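Local coordinates for uncharacterized LolA superfamily protein NE2245 (Nitrosomonas europaea ATCC 19718, PDB 3BUU) that is of unknown function but probably binds lipid or lipoprotein acyl chains in the hollow of a curved antiparallel beta-sheet, at residues 42-47 and 58-63. Numbering follows the deposited sequence.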
# COMPACT_ATOMS: atom_id res chain seq x y z
N ASP A 42 2.21 -13.18 -14.59
CA ASP A 42 0.87 -13.69 -14.36
C ASP A 42 0.10 -12.71 -13.46
O ASP A 42 0.69 -11.94 -12.70
CB ASP A 42 0.96 -15.02 -13.62
CG ASP A 42 1.66 -16.10 -14.41
OD1 ASP A 42 1.62 -16.09 -15.66
OD2 ASP A 42 2.25 -16.98 -13.75
N LEU A 43 -1.22 -12.72 -13.51
CA LEU A 43 -1.99 -11.81 -12.64
C LEU A 43 -1.85 -12.33 -11.18
O LEU A 43 -1.83 -13.53 -10.99
CB LEU A 43 -3.45 -11.85 -13.09
CG LEU A 43 -4.57 -11.42 -12.13
CD1 LEU A 43 -4.59 -9.95 -11.90
CD2 LEU A 43 -5.93 -11.86 -12.64
N TYR A 44 -1.73 -11.43 -10.20
CA TYR A 44 -1.78 -11.79 -8.80
C TYR A 44 -3.06 -11.23 -8.21
O TYR A 44 -3.49 -10.12 -8.58
CB TYR A 44 -0.57 -11.21 -8.06
CG TYR A 44 0.72 -12.00 -8.22
CD1 TYR A 44 1.25 -12.66 -7.15
CD2 TYR A 44 1.36 -12.16 -9.47
CE1 TYR A 44 2.42 -13.41 -7.25
CE2 TYR A 44 2.52 -12.91 -9.59
CZ TYR A 44 3.04 -13.54 -8.47
OH TYR A 44 4.17 -14.33 -8.58
N ARG A 45 -3.68 -11.97 -7.31
CA ARG A 45 -4.84 -11.45 -6.60
C ARG A 45 -4.72 -11.77 -5.13
O ARG A 45 -4.18 -12.84 -4.77
CB ARG A 45 -6.13 -12.07 -7.15
CG ARG A 45 -6.50 -11.73 -8.57
CD ARG A 45 -7.94 -12.16 -8.82
NE ARG A 45 -8.29 -12.18 -10.23
CZ ARG A 45 -8.90 -11.18 -10.85
NH1 ARG A 45 -9.20 -10.07 -10.19
NH2 ARG A 45 -9.20 -11.27 -12.14
N TYR A 46 -5.23 -10.84 -4.31
CA TYR A 46 -5.13 -10.94 -2.87
C TYR A 46 -6.43 -10.55 -2.23
O TYR A 46 -7.16 -9.70 -2.73
CB TYR A 46 -4.08 -9.96 -2.32
CG TYR A 46 -2.70 -10.18 -2.91
CD1 TYR A 46 -1.78 -10.99 -2.28
CD2 TYR A 46 -2.32 -9.57 -4.11
CE1 TYR A 46 -0.53 -11.20 -2.82
CE2 TYR A 46 -1.05 -9.77 -4.64
CZ TYR A 46 -0.18 -10.57 -4.00
OH TYR A 46 1.06 -10.78 -4.54
N GLN A 47 -6.71 -11.12 -1.06
CA GLN A 47 -7.73 -10.61 -0.18
C GLN A 47 -7.01 -10.00 1.01
O GLN A 47 -6.13 -10.65 1.60
CB GLN A 47 -8.66 -11.72 0.32
CG GLN A 47 -9.72 -11.11 1.29
CD GLN A 47 -10.47 -12.11 2.13
OE1 GLN A 47 -10.00 -12.52 3.19
NE2 GLN A 47 -11.67 -12.46 1.71
N VAL A 58 -2.91 -10.55 4.64
CA VAL A 58 -2.93 -10.51 3.19
C VAL A 58 -2.87 -11.94 2.70
O VAL A 58 -1.88 -12.64 2.93
CB VAL A 58 -1.76 -9.71 2.63
CG1 VAL A 58 -1.77 -9.72 1.10
CG2 VAL A 58 -1.81 -8.24 3.15
N MSE A 59 -3.92 -12.36 2.00
CA MSE A 59 -4.00 -13.78 1.55
C MSE A 59 -3.98 -13.83 0.03
O MSE A 59 -4.79 -13.19 -0.59
CB MSE A 59 -5.31 -14.37 2.04
CG MSE A 59 -5.31 -14.66 3.55
SE MSE A 59 -6.95 -15.21 4.37
CE MSE A 59 -8.20 -14.70 2.99
N ILE A 60 -3.03 -14.56 -0.54
CA ILE A 60 -2.92 -14.69 -2.00
C ILE A 60 -3.92 -15.69 -2.52
O ILE A 60 -4.05 -16.79 -1.98
CB ILE A 60 -1.53 -15.05 -2.48
CG1 ILE A 60 -1.46 -15.00 -4.02
CG2 ILE A 60 -1.12 -16.35 -1.97
CD1 ILE A 60 -0.12 -14.71 -4.54
N THR A 61 -4.64 -15.31 -3.55
CA THR A 61 -5.62 -16.20 -4.12
C THR A 61 -5.21 -16.68 -5.53
O THR A 61 -5.69 -17.72 -5.98
CB THR A 61 -7.02 -15.54 -4.15
OG1 THR A 61 -6.97 -14.36 -4.93
CG2 THR A 61 -7.54 -15.18 -2.75
N GLU A 62 -4.38 -15.93 -6.25
CA GLU A 62 -3.87 -16.38 -7.56
C GLU A 62 -2.52 -15.67 -7.71
O GLU A 62 -2.35 -14.57 -7.17
CB GLU A 62 -4.82 -16.01 -8.73
CG GLU A 62 -6.34 -16.23 -8.49
CD GLU A 62 -7.26 -15.45 -9.42
OE1 GLU A 62 -6.77 -14.67 -10.26
OE2 GLU A 62 -8.50 -15.61 -9.29
N PRO A 63 -1.57 -16.25 -8.47
CA PRO A 63 -1.70 -17.50 -9.27
C PRO A 63 -1.69 -18.76 -8.41
O PRO A 63 -1.30 -18.70 -7.26
CB PRO A 63 -0.49 -17.49 -10.17
CG PRO A 63 0.42 -16.46 -9.70
CD PRO A 63 -0.23 -15.64 -8.61
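A classic beta bulge interrupts the antiparallel hairpin formed by strands 39-51 and 55-62, neighbours in the large curved sheet of this LolA-like fold. On the Q47/M59 side of the bulge the pairing is regular: Q47 and M59 form a hydrogen-bonded pair, with Q47 N to M59 O at 2.9 Å and M59 N to Q47 O at 2.8 Å, and Y46 stands opposite I60 as a non-hydrogen-bonded pair. At the bulge T61 and E62 together face R45, the extra residue making a bump in strand 55-62 opposite the single residue R45. R45 O takes up the irregularity: it accepts a bond from T61 N (2.8 Å) and weak, longer ones from T61 OG1 (3.2 Å) and E62 N (3.4 Å), while R45 N returns to E62 O at 2.9 Å.

On the face carrying Y46 and I60, the tyrosine ring fills the hollow between its neighbours, CD1 lying 3.6 Å from V58 CG1 and CE1 3.9 Å from I60 CD1. The tip of I60 also reaches the ring of Y44, so I60 CD1 contacts both tyrosine rings and covers the gap between them. L97 and T98 of strand 96-98 add to the packing round these rings. The other face is more polar; there R45 and E62 form a salt bridge, NE to OE1 2.9 Å. Strand 55-62 ends at E62, and P63, preceded by a cis peptide bond, lays its ring over Y44: P63 CD sits over the tyrosine face, 3.6 Å from the ring centroid and 8° off its normal.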